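Local atomic coordinates of putative agmatinase (PDB entry 3LHL), a protein that probably hydrolyses agmatine to putrescine and urea as a manganese-binding member of the arginase family. Residues D18-N23 / G95-V100; A27-S32 / S250-T255; P91-G96 / G243-E248; F120-D125 / G157-T162. All coordinates share one frame; numbering follows the deposited sequence.

Interaction 1: D18-N23 / G95-V100; sequences DGTTSN and GGEHLV. With MN (manganese (II) ion), chain B; PO4 (phosphate ion), chain F.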
loop_
_atom_site.group_PDB
_atom_site.type_symbol
_atom_site.label_atom_id
_atom_site.label_comp_id
_atom_site.label_asym_id
_atom_site.label_seq_id
_atom_site.Cartn_x
_atom_site.Cartn_y
_atom_site.Cartn_z
ATOM N N ASP A 18 -4.122 -1.553 -14.067
ATOM C CA ASP A 18 -4.328 -0.104 -14.033
ATOM C C ASP A 18 -5.562 0.245 -14.859
ATOM O O ASP A 18 -5.673 1.333 -15.418
ATOM C CB ASP A 18 -3.102 0.670 -14.548
ATOM C CG ASP A 18 -2.632 0.212 -15.914
ATOM O OD1 ASP A 18 -3.472 -0.092 -16.787
ATOM O OD2 ASP A 18 -1.403 0.180 -16.120
ATOM N N GLY A 19 -6.496 -0.701 -14.901
ATOM C CA GLY A 19 -7.722 -0.542 -15.660
ATOM C C GLY A 19 -8.568 0.707 -15.469
ATOM O O GLY A 19 -9.302 1.076 -16.389
ATOM N N THR A 20 -8.501 1.363 -14.310
ATOM C CA THR A 20 -9.306 2.567 -14.120
ATOM C C THR A 20 -8.497 3.853 -14.241
ATOM O O THR A 20 -8.993 4.932 -13.921
ATOM C CB THR A 20 -10.054 2.563 -12.762
ATOM O OG1 THR A 20 -9.162 2.946 -11.712
ATOM C CG2 THR A 20 -10.618 1.175 -12.462
ATOM N N THR A 21 -7.256 3.733 -14.709
ATOM C CA THR A 21 -6.381 4.892 -14.896
ATOM C C THR A 21 -6.444 5.270 -16.371
ATOM O O THR A 21 -6.110 4.459 -17.230
ATOM C CB THR A 21 -4.922 4.564 -14.530
ATOM O OG1 THR A 21 -4.867 4.017 -13.205
ATOM C CG2 THR A 21 -4.062 5.822 -14.594
ATOM N N SER A 22 -6.848 6.502 -16.662
ATOM C CA SER A 22 -6.989 6.945 -18.047
ATOM C C SER A 22 -5.804 7.658 -18.699
ATOM O O SER A 22 -5.233 7.161 -19.674
ATOM C CB SER A 22 -8.229 7.837 -18.175
ATOM O OG SER A 22 -9.376 7.186 -17.652
ATOM N N ASN A 23 -5.439 8.825 -18.175
ATOM C CA ASN A 23 -4.346 9.591 -18.763
ATOM C C ASN A 23 -2.932 9.125 -18.449
ATOM O O ASN A 23 -2.009 9.413 -19.211
ATOM C CB ASN A 23 -4.465 11.067 -18.379
ATOM C CG ASN A 23 -5.761 11.687 -18.857
ATOM O OD1 ASN A 23 -6.206 11.434 -19.978
ATOM N ND2 ASN A 23 -6.372 12.510 -18.009
ATOM N N GLY A 95 0.840 -3.881 -6.197
ATOM C CA GLY A 95 -0.009 -3.633 -7.336
ATOM C C GLY A 95 0.352 -2.511 -8.269
ATOM O O GLY A 95 1.457 -1.953 -8.253
ATOM N N GLY A 96 -0.619 -2.245 -9.134
ATOM C CA GLY A 96 -0.540 -1.168 -10.081
ATOM C C GLY A 96 -1.349 -0.097 -9.374
ATOM O O GLY A 96 -0.976 0.329 -8.282
ATOM N N GLU A 97 -2.477 0.305 -9.948
ATOM C CA GLU A 97 -3.282 1.353 -9.331
ATOM C C GLU A 97 -3.800 1.014 -7.937
ATOM O O GLU A 97 -3.874 -0.156 -7.538
ATOM C CB GLU A 97 -4.443 1.746 -10.237
ATOM C CG GLU A 97 -5.458 0.673 -10.462
ATOM C CD GLU A 97 -6.623 1.175 -11.286
ATOM O OE1 GLU A 97 -6.404 1.550 -12.462
ATOM O OE2 GLU A 97 -7.755 1.200 -10.752
ATOM N N HIS A 98 -4.173 2.054 -7.204
ATOM C CA HIS A 98 -4.639 1.896 -5.834
ATOM C C HIS A 98 -5.953 1.131 -5.665
ATOM O O HIS A 98 -6.263 0.666 -4.576
ATOM C CB HIS A 98 -4.738 3.271 -5.172
ATOM C CG HIS A 98 -4.398 3.261 -3.715
ATOM N ND1 HIS A 98 -4.119 4.410 -3.008
ATOM C CD2 HIS A 98 -4.292 2.241 -2.833
ATOM C CE1 HIS A 98 -3.852 4.098 -1.753
ATOM N NE2 HIS A 98 -3.951 2.789 -1.621
ATOM N N LEU A 99 -6.721 0.977 -6.734
ATOM C CA LEU A 99 -7.987 0.264 -6.603
ATOM C C LEU A 99 -7.807 -1.197 -6.168
ATOM O O LEU A 99 -8.682 -1.749 -5.502
ATOM C CB LEU A 99 -8.783 0.331 -7.911
ATOM C CG LEU A 99 -10.196 -0.266 -7.876
ATOM C CD1 LEU A 99 -11.034 0.385 -6.779
ATOM C CD2 LEU A 99 -10.850 -0.067 -9.231
ATOM N N VAL A 100 -6.677 -1.812 -6.522
ATOM C CA VAL A 100 -6.430 -3.209 -6.153
ATOM C C VAL A 100 -6.531 -3.430 -4.645
ATOM O O VAL A 100 -6.745 -4.551 -4.185
ATOM C CB VAL A 100 -5.026 -3.711 -6.619
ATOM C CG1 VAL A 100 -4.873 -3.528 -8.123
ATOM C CG2 VAL A 100 -3.928 -2.987 -5.863
HETATM MN MN MN B . -3.807 6.463 -3.801
HETATM P P PO4 F . -6.195 9.433 -14.636
HETATM O O1 PO4 F . -6.289 10.476 -13.582
HETATM O O2 PO4 F . -6.863 8.192 -14.170
HETATM O O3 PO4 F . -6.863 9.917 -15.873
HETATM O O4 PO4 F . -4.762 9.149 -14.924
#

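Interaction 2: A27-S32 / S250-T255; sequences ARFASS and SPDYDT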
loop_
_atom_site.group_PDB
_atom_site.type_symbol
_atom_site.label_atom_id
_atom_site.label_comp_id
_atom_site.label_asym_id
_atom_site.label_seq_id
_atom_site.Cartn_x
_atom_site.Cartn_y
_atom_site.Cartn_z
ATOM N N ALA A 27 1.019 1.728 -14.218
ATOM C CA ALA A 27 1.162 1.099 -12.908
ATOM C C ALA A 27 1.150 -0.423 -13.045
ATOM O O ALA A 27 1.624 -1.146 -12.166
ATOM C CB ALA A 27 0.034 1.554 -11.975
ATOM N N ARG A 28 0.616 -0.897 -14.167
ATOM C CA ARG A 28 0.532 -2.326 -14.434
ATOM C C ARG A 28 1.902 -2.999 -14.473
ATOM O O ARG A 28 2.005 -4.210 -14.272
ATOM C CB ARG A 28 -0.169 -2.570 -15.776
ATOM C CG ARG A 28 0.705 -2.249 -16.988
ATOM C CD ARG A 28 -0.045 -2.439 -18.301
ATOM N NE ARG A 28 -1.158 -1.505 -18.431
ATOM C CZ ARG A 28 -2.024 -1.511 -19.439
ATOM N NH1 ARG A 28 -1.900 -2.408 -20.411
ATOM N NH2 ARG A 28 -3.018 -0.631 -19.467
ATOM N N PHE A 29 2.948 -2.216 -14.718
ATOM C CA PHE A 29 4.302 -2.759 -14.836
ATOM C C PHE A 29 5.146 -2.746 -13.571
ATOM O O PHE A 29 6.292 -3.192 -13.586
ATOM C CB PHE A 29 5.056 -2.007 -15.929
ATOM C CG PHE A 29 4.434 -2.124 -17.289
ATOM C CD1 PHE A 29 4.369 -3.355 -17.937
ATOM C CD2 PHE A 29 3.933 -0.997 -17.934
ATOM C CE1 PHE A 29 3.814 -3.463 -19.213
ATOM C CE2 PHE A 29 3.374 -1.094 -19.218
ATOM C CZ PHE A 29 3.316 -2.328 -19.856
ATOM N N ALA A 30 4.582 -2.240 -12.485
ATOM C CA ALA A 30 5.294 -2.140 -11.220
ATOM C C ALA A 30 6.049 -3.398 -10.765
ATOM O O ALA A 30 7.275 -3.390 -10.677
ATOM C CB ALA A 30 4.319 -1.682 -10.129
ATOM N N SER A 31 5.326 -4.474 -10.470
ATOM C CA SER A 31 5.965 -5.701 -9.993
ATOM C C SER A 31 6.942 -6.335 -10.979
ATOM O O SER A 31 8.009 -6.796 -10.581
ATOM C CB SER A 31 4.904 -6.731 -9.574
ATOM O OG SER A 31 4.101 -7.135 -10.668
ATOM N N SER A 32 6.592 -6.359 -12.261
ATOM C CA SER A 32 7.481 -6.949 -13.257
ATOM C C SER A 32 8.737 -6.093 -13.424
ATOM O O SER A 32 9.822 -6.607 -13.673
ATOM C CB SER A 32 6.759 -7.097 -14.599
ATOM O OG SER A 32 6.315 -5.842 -15.068
ATOM N N SER A 250 4.742 3.550 -11.308
ATOM C CA SER A 250 4.555 3.518 -12.753
ATOM C C SER A 250 5.942 3.828 -13.308
ATOM O O SER A 250 6.281 4.980 -13.557
ATOM C CB SER A 250 3.545 4.580 -13.179
ATOM O OG SER A 250 3.107 4.342 -14.500
ATOM N N PRO A 251 6.760 2.778 -13.498
ATOM C CA PRO A 251 8.143 2.729 -13.993
ATOM C C PRO A 251 8.563 3.668 -15.113
ATOM O O PRO A 251 9.425 4.527 -14.924
ATOM C CB PRO A 251 8.314 1.265 -14.401
ATOM C CG PRO A 251 7.431 0.550 -13.454
ATOM C CD PRO A 251 6.194 1.417 -13.442
ATOM N N ASP A 252 7.965 3.491 -16.281
ATOM C CA ASP A 252 8.322 4.290 -17.441
ATOM C C ASP A 252 8.323 5.801 -17.257
ATOM O O ASP A 252 9.034 6.502 -17.973
ATOM C CB ASP A 252 7.433 3.916 -18.626
ATOM C CG ASP A 252 7.470 2.432 -18.929
ATOM O OD1 ASP A 252 8.560 1.830 -18.807
ATOM O OD2 ASP A 252 6.413 1.866 -19.291
ATOM N N TYR A 253 7.554 6.316 -16.304
ATOM C CA TYR A 253 7.528 7.762 -16.113
ATOM C C TYR A 253 8.791 8.308 -15.459
ATOM O O TYR A 253 9.015 9.518 -15.449
ATOM C CB TYR A 253 6.281 8.178 -15.330
ATOM C CG TYR A 253 5.003 7.937 -16.111
ATOM C CD1 TYR A 253 4.871 8.400 -17.427
ATOM C CD2 TYR A 253 3.939 7.234 -15.548
ATOM C CE1 TYR A 253 3.704 8.162 -18.165
ATOM C CE2 TYR A 253 2.771 6.993 -16.270
ATOM C CZ TYR A 253 2.660 7.455 -17.578
ATOM O OH TYR A 253 1.516 7.196 -18.296
ATOM N N ASP A 254 9.614 7.418 -14.913
ATOM C CA ASP A 254 10.879 7.824 -14.305
ATOM C C ASP A 254 11.969 7.212 -15.167
ATOM O O ASP A 254 12.386 6.073 -14.947
ATOM C CB ASP A 254 11.025 7.304 -12.870
ATOM C CG ASP A 254 12.303 7.794 -12.204
ATOM O OD1 ASP A 254 13.176 8.338 -12.917
ATOM O OD2 ASP A 254 12.442 7.635 -10.972
ATOM N N THR A 255 12.422 7.977 -16.150
ATOM C CA THR A 255 13.453 7.518 -17.069
ATOM C C THR A 255 14.774 7.163 -16.397
ATOM O O THR A 255 15.575 6.425 -16.972
ATOM C CB THR A 255 13.709 8.570 -18.172
ATOM O OG1 THR A 255 13.809 9.874 -17.583
ATOM C CG2 THR A 255 12.569 8.567 -19.181
#

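Interaction 3: P91-G96 / G243-E248; sequences PFMIGG and GCDIVE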
loop_
_atom_site.group_PDB
_atom_site.type_symbol
_atom_site.label_atom_id
_atom_site.label_comp_id
_atom_site.label_asym_id
_atom_site.label_seq_id
_atom_site.Cartn_x
_atom_site.Cartn_y
_atom_site.Cartn_z
ATOM N N PRO A 91 -1.060 -11.353 3.427
ATOM C CA PRO A 91 -0.964 -11.056 2.000
ATOM C C PRO A 91 -0.231 -9.729 1.820
ATOM O O PRO A 91 -0.556 -8.741 2.478
ATOM C CB PRO A 91 -2.426 -10.973 1.562
ATOM C CG PRO A 91 -3.098 -10.395 2.774
ATOM C CD PRO A 91 -2.438 -11.156 3.918
ATOM N N PHE A 92 0.778 -9.724 0.957
ATOM C CA PHE A 92 1.533 -8.518 0.670
ATOM C C PHE A 92 1.435 -8.321 -0.840
ATOM O O PHE A 92 2.110 -8.992 -1.615
ATOM C CB PHE A 92 2.989 -8.680 1.105
ATOM C CG PHE A 92 3.767 -7.395 1.122
ATOM C CD1 PHE A 92 4.992 -7.326 1.772
ATOM C CD2 PHE A 92 3.288 -6.259 0.479
ATOM C CE1 PHE A 92 5.732 -6.144 1.785
ATOM C CE2 PHE A 92 4.023 -5.067 0.486
ATOM C CZ PHE A 92 5.246 -5.014 1.139
HETATM N N MSE A 93 0.572 -7.395 -1.240
HETATM C CA MSE A 93 0.328 -7.107 -2.641
HETATM C C MSE A 93 1.160 -5.941 -3.184
HETATM O O MSE A 93 1.290 -4.890 -2.545
HETATM C CB MSE A 93 -1.170 -6.832 -2.823
HETATM C CG MSE A 93 -1.638 -6.595 -4.248
HETATM SE SE MSE A 93 -3.594 -6.516 -4.347
HETATM C CE MSE A 93 -3.884 -5.013 -3.152
ATOM N N ILE A 94 1.742 -6.160 -4.360
ATOM C CA ILE A 94 2.544 -5.158 -5.055
ATOM C C ILE A 94 1.707 -4.872 -6.283
ATOM O O ILE A 94 1.842 -5.539 -7.308
ATOM C CB ILE A 94 3.884 -5.717 -5.547
ATOM C CG1 ILE A 94 4.670 -6.330 -4.387
ATOM C CG2 ILE A 94 4.672 -4.612 -6.228
ATOM C CD1 ILE A 94 4.935 -5.382 -3.246
ATOM N N GLY A 95 0.840 -3.881 -6.197
ATOM C CA GLY A 95 -0.009 -3.633 -7.336
ATOM C C GLY A 95 0.352 -2.511 -8.269
ATOM O O GLY A 95 1.457 -1.953 -8.253
ATOM N N GLY A 96 -0.619 -2.245 -9.134
ATOM C CA GLY A 96 -0.540 -1.168 -10.081
ATOM C C GLY A 96 -1.349 -0.097 -9.374
ATOM O O GLY A 96 -0.976 0.329 -8.282
ATOM N N GLY A 243 -2.291 -7.482 6.704
ATOM C CA GLY A 243 -2.412 -7.295 5.273
ATOM C C GLY A 243 -1.629 -6.056 4.885
ATOM O O GLY A 243 -1.595 -5.081 5.641
ATOM N N CYS A 244 -1.003 -6.075 3.712
ATOM C CA CYS A 244 -0.210 -4.933 3.278
ATOM C C CYS A 244 -0.081 -4.829 1.761
ATOM O O CYS A 244 -0.245 -5.817 1.039
ATOM C CB CYS A 244 1.189 -5.024 3.908
ATOM S SG CYS A 244 2.324 -3.672 3.494
ATOM N N ASP A 245 0.205 -3.620 1.285
ATOM C CA ASP A 245 0.409 -3.392 -0.137
ATOM C C ASP A 245 1.090 -2.052 -0.421
ATOM O O ASP A 245 1.041 -1.127 0.394
ATOM C CB ASP A 245 -0.924 -3.471 -0.905
ATOM C CG ASP A 245 -1.855 -2.288 -0.623
ATOM O OD1 ASP A 245 -1.396 -1.122 -0.693
ATOM O OD2 ASP A 245 -3.054 -2.527 -0.350
ATOM N N ILE A 246 1.764 -1.976 -1.563
ATOM C CA ILE A 246 2.408 -0.746 -2.011
ATOM C C ILE A 246 1.861 -0.598 -3.428
ATOM O O ILE A 246 1.765 -1.580 -4.165
ATOM C CB ILE A 246 3.958 -0.844 -2.037
ATOM C CG1 ILE A 246 4.409 -1.989 -2.948
ATOM C CG2 ILE A 246 4.493 -1.029 -0.620
ATOM C CD1 ILE A 246 5.927 -2.124 -3.054
ATOM N N VAL A 247 1.493 0.614 -3.816
ATOM C CA VAL A 247 0.905 0.795 -5.131
ATOM C C VAL A 247 1.298 2.082 -5.833
ATOM O O VAL A 247 1.950 2.943 -5.259
ATOM C CB VAL A 247 -0.650 0.770 -5.025
ATOM C CG1 VAL A 247 -1.124 -0.569 -4.456
ATOM C CG2 VAL A 247 -1.118 1.906 -4.121
ATOM N N GLU A 248 0.880 2.178 -7.093
ATOM C CA GLU A 248 1.090 3.342 -7.941
ATOM C C GLU A 248 2.490 3.571 -8.520
ATOM O O GLU A 248 2.782 4.656 -9.037
ATOM C CB GLU A 248 0.582 4.605 -7.224
ATOM C CG GLU A 248 -0.934 4.605 -6.989
ATOM C CD GLU A 248 -1.754 4.507 -8.287
ATOM O OE1 GLU A 248 -1.182 4.141 -9.336
ATOM O OE2 GLU A 248 -2.980 4.782 -8.257
#

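Interaction 4: F120-D125 / G157-T162; sequences FDAHTD and GIRSGT. With MN (manganese (II) ion), chain C; MN (manganese (II) ion), chain B.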
loop_
_atom_site.group_PDB
_atom_site.type_symbol
_atom_site.label_atom_id
_atom_site.label_comp_id
_atom_site.label_asym_id
_atom_site.label_seq_id
_atom_site.Cartn_x
_atom_site.Cartn_y
_atom_site.Cartn_z
ATOM N N PHE A 120 -0.990 5.798 3.486
ATOM C CA PHE A 120 0.037 6.759 3.086
ATOM C C PHE A 120 -0.270 7.135 1.643
ATOM O O PHE A 120 -0.448 6.264 0.786
ATOM C CB PHE A 120 1.434 6.140 3.202
ATOM C CG PHE A 120 1.954 6.087 4.613
ATOM C CD1 PHE A 120 2.561 7.202 5.186
ATOM C CD2 PHE A 120 1.805 4.936 5.381
ATOM C CE1 PHE A 120 3.013 7.172 6.508
ATOM C CE2 PHE A 120 2.253 4.897 6.708
ATOM C CZ PHE A 120 2.856 6.012 7.272
ATOM N N ASP A 121 -0.317 8.431 1.366
ATOM C CA ASP A 121 -0.686 8.871 0.030
ATOM C C ASP A 121 -0.482 10.376 -0.118
ATOM O O ASP A 121 -0.417 11.110 0.875
ATOM C CB ASP A 121 -2.175 8.560 -0.183
ATOM C CG ASP A 121 -2.528 8.264 -1.635
ATOM O OD1 ASP A 121 -2.208 9.086 -2.525
ATOM O OD2 ASP A 121 -3.142 7.199 -1.870
ATOM N N ALA A 122 -0.392 10.830 -1.363
ATOM C CA ALA A 122 -0.260 12.251 -1.647
ATOM C C ALA A 122 -1.690 12.747 -1.834
ATOM O O ALA A 122 -1.981 13.937 -1.659
ATOM C CB ALA A 122 0.530 12.459 -2.914
ATOM N N HIS A 123 -2.581 11.811 -2.166
ATOM C CA HIS A 123 -3.991 12.110 -2.400
ATOM C C HIS A 123 -4.918 11.493 -1.355
ATOM O O HIS A 123 -4.634 10.422 -0.808
ATOM C CB HIS A 123 -4.397 11.620 -3.794
ATOM C CG HIS A 123 -3.409 11.975 -4.858
ATOM N ND1 HIS A 123 -2.326 11.177 -5.162
ATOM C CD2 HIS A 123 -3.287 13.085 -5.626
ATOM C CE1 HIS A 123 -1.579 11.782 -6.069
ATOM N NE2 HIS A 123 -2.140 12.941 -6.366
ATOM N N THR A 124 -6.035 12.171 -1.099
ATOM C CA THR A 124 -7.022 11.711 -0.128
ATOM C C THR A 124 -7.725 10.432 -0.584
ATOM O O THR A 124 -7.964 9.526 0.218
ATOM C CB THR A 124 -8.120 12.787 0.128
ATOM O OG1 THR A 124 -8.973 12.884 -1.022
ATOM C CG2 THR A 124 -7.493 14.156 0.408
ATOM N N ASP A 125 -8.050 10.362 -1.873
ATOM C CA ASP A 125 -8.754 9.205 -2.421
ATOM C C ASP A 125 -10.135 9.072 -1.774
ATOM O O ASP A 125 -10.705 7.985 -1.715
ATOM C CB ASP A 125 -7.950 7.920 -2.186
ATOM C CG ASP A 125 -6.770 7.793 -3.125
ATOM O OD1 ASP A 125 -6.672 8.606 -4.067
ATOM O OD2 ASP A 125 -5.948 6.874 -2.928
ATOM N N GLY A 157 0.528 12.109 5.076
ATOM C CA GLY A 157 1.209 12.696 3.936
ATOM C C GLY A 157 0.328 13.334 2.880
ATOM O O GLY A 157 0.828 13.812 1.862
ATOM N N ILE A 158 -0.977 13.353 3.127
ATOM C CA ILE A 158 -1.938 13.912 2.182
ATOM C C ILE A 158 -1.656 15.377 1.850
ATOM O O ILE A 158 -1.446 16.197 2.740
ATOM C CB ILE A 158 -3.379 13.810 2.733
ATOM C CG1 ILE A 158 -3.586 12.464 3.450
ATOM C CG2 ILE A 158 -4.383 13.975 1.585
ATOM C CD1 ILE A 158 -3.406 11.232 2.578
ATOM N N ARG A 159 -1.653 15.707 0.564
ATOM C CA ARG A 159 -1.394 17.079 0.151
ATOM C C ARG A 159 -2.126 17.516 -1.117
ATOM O O ARG A 159 -1.842 18.579 -1.663
ATOM C CB ARG A 159 0.111 17.287 -0.021
ATOM C CG ARG A 159 0.820 16.253 -0.895
ATOM C CD ARG A 159 2.319 16.562 -0.950
ATOM N NE ARG A 159 3.062 15.696 -1.862
ATOM C CZ ARG A 159 3.332 14.413 -1.637
ATOM N NH1 ARG A 159 2.919 13.827 -0.520
ATOM N NH2 ARG A 159 4.032 13.719 -2.527
ATOM N N SER A 160 -3.074 16.708 -1.579
ATOM C CA SER A 160 -3.817 17.033 -2.797
ATOM C C SER A 160 -5.238 16.474 -2.763
ATOM O O SER A 160 -5.451 15.341 -2.348
ATOM C CB SER A 160 -3.071 16.479 -4.020
ATOM O OG SER A 160 -3.849 16.581 -5.199
ATOM N N GLY A 161 -6.203 17.282 -3.192
ATOM C CA GLY A 161 -7.590 16.846 -3.207
ATOM C C GLY A 161 -8.581 17.997 -3.249
ATOM O O GLY A 161 -8.200 19.153 -3.093
ATOM N N THR A 162 -9.855 17.684 -3.472
ATOM C CA THR A 162 -10.896 18.708 -3.504
ATOM C C THR A 162 -11.132 19.192 -2.072
ATOM O O THR A 162 -10.795 18.497 -1.111
ATOM C CB THR A 162 -12.225 18.137 -4.029
ATOM O OG1 THR A 162 -12.708 17.149 -3.110
ATOM C CG2 THR A 162 -12.036 17.501 -5.406
HETATM MN MN MN C . -1.855 8.826 -4.794
HETATM MN MN MN B . -3.807 6.463 -3.801
#

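Interaction 1: D18-N23 / G95-V100
The carboxylate of Glu97 meets Thr20 and Thr21 where two loops come together at the C-terminal end of the parallel sheet of the arginase fold, one following strand 10-15 and the other strand 90-95. Asp18 to Thr21 form a type I beta turn, and glutamate suits its position because the extended chain beyond CG brings OE1 to Thr20 N and OE2 to its hydroxyl. Thr20 N donates to Glu97 OE1 (2.8 Å), although this oxygen lies too near the Asp18 carbonyl carbon for its place to be sure. Thr20 OG1 gives its proton to Glu97 OE2; the modelled length is very short and doubtful, and the same hydroxyl has a weak bond from His137 N. Thr21 OG1 lies 3.0 Å from Glu97 OE1, with the target of its proton unsettled. The Asp18 carboxylate is engaged elsewhere, by a salt bridge to Arg28 and a bond from Gly26 N. His98, next to Glu97, turns away to bind manganese through ND1 (2.2 Å), while its NE2 is hydrogen-bonded to Thr200. At the outer end a phosphate, probably from the crystallisation liquor, accepts from Ser22 N and, almost in line, from Asn23 N to O3 (2.9 Å, 178°).

Interaction 2: A27-S32 / S250-T255
The Phe29 ring and the Asp252 carboxylate are the flat groups that meet here, their planes 52° apart. Asp252 OD2 approaches the ring obliquely, 4.0 Å from Phe29 CD2, while one face of the ring carries the aliphatic part of its own neighbour, Arg28, whose CG sits over the ring centre. Both Phe29 and Asp252 are at the exposed margin of the contact, where a large ring can lie over a methylene chain and a carboxylate can stay near solvent.

Further in, the packing is apolar and fairly loose. Pro251 turns its ring toward the other segment, with CG 4.3 Å from Phe29 CB and 4.1 Å from Ala30 CA. Proline suits the first position of the short 3-10 segment 251-253, since no N-H is needed there; the turn continues with a bond from Asp254 N to Pro251 O (2.9 Å). The backbones come closest at Ala27 and Ser250, whose CA atoms are 4.2 Å apart. Ser250 OG lies 3.4 Å from Ala27 N, but at an angle too poor for a hydrogen bond. A bond from Ala30 N to Ala27 O (3.2 Å) shapes the chain just ahead of the helix.

Tyr253 reaches back to the residues before 27-32, making a cation-pi contact with Arg24. The whole contact joins the start of helix 30-38 to the loop that leads from strand 240-247 into helix 258-278, where the small methyls of Ala27 and Ala30 fit against Glu248 and Leu249 respectively.

Interaction 3: P91-G96 / G243-E248
Ile94 and Ile246 run alongside each other, their CD1 atoms pressed to 3.4 Å, closer than ordinary contact. On the same face of the sheet Cys244 SG sits over the Phe92 ring, 4.1 Å from its centroid and 25° off the normal, a sulfur-aromatic contact. The ring comes to lie there because Phe92 CG is anti to the backbone N (chi1 -167°). Helix 258-278 packs on this face through Leu267 and Leu270, so bulky apolar residues fit it well.

Strands 90-95 and 240-247 are parallel neighbours within the sheet of the arginase fold. Their backbones are laced by alternating bonds, among them Met93 N to Cys244 O (2.9 Å) and Ile246 N to Met93 O (3.1 Å).

On the other face Met93, present as selenomethionine, runs beside Asp245, its CE 3.8 Å from OD2. That buried carboxylate is satisfied by Tyr198, Thr101 and Thr200. Farther along, Gly96 O accepts from Glu248 N (2.9 Å). Glu248 has been seen to bind manganese in this protein, though it is not bonded to an ion in this model; a bend at chi2 (-59°) brings its OE2 to His98 N, from which it accepts.

Interaction 4: F120-D125 / G157-T162
Asp121 and His123 pack against Ile158 and Ser160 and belong to the Asp-Ala-His-Thr-Asp motif of the arginase family, which supplies ligands to the binuclear manganese centre. Asp121 bridges the two ions, OD1 binding one at 2.3 Å and OD2 the other at 2.2 Å. His123 ND1 joins the first ion, completed by Asp202 and Asp204; Asp125 OD2 joins the second, with His98 and Asp202.

In the next layer an Asx turn steadies the bridging carboxylate: His123 N donates to Asp121 OD1 (2.8 Å) from above the carboxylate plane. Ala122 CB touches one face of the His123 ring and one face of the Arg159 guanidinium, where a small methyl fits close against both. Arg159 N donates almost straight to Ala122 O (2.9 Å, 168°), and its guanidinium is hydrogen-bonded to the carbonyls of Glu218 and Val205. Ser160 OG lies 3.6 Å from His123 CD2.

Farther out, Thr124 N makes a weak bond to Ser160 O. Gly157 has a positive phi (82°), readily adopted by glycine, where the chain turns its corner. Behind the metal loop, the side chains of Thr124 and Ile158 meet nearly perpendicular, their CG2 atoms tightly packed at 3.3 Å.

Interaction 3 lies closest to the centre of the chain, pairing two strands of the parallel sheet, and the others gather where the strands end in loops. Interactions 1 and 3 share Gly95 and Gly96, with centres about 12 Å apart. Interaction 2 packs beside both, through Ala27 and Ala30 against those glycines. Interaction 4, on the far half of the sheet, is about 16 Å from interaction 1 between centres, yet His98, Asp121 and Asp125 meet on one manganese ion. Along the chain, segments 18-23 and 27-32 come first, 243-248 and 250-255 last; interactions 1 and 4 thus bring residues from separate loops to the metal centre.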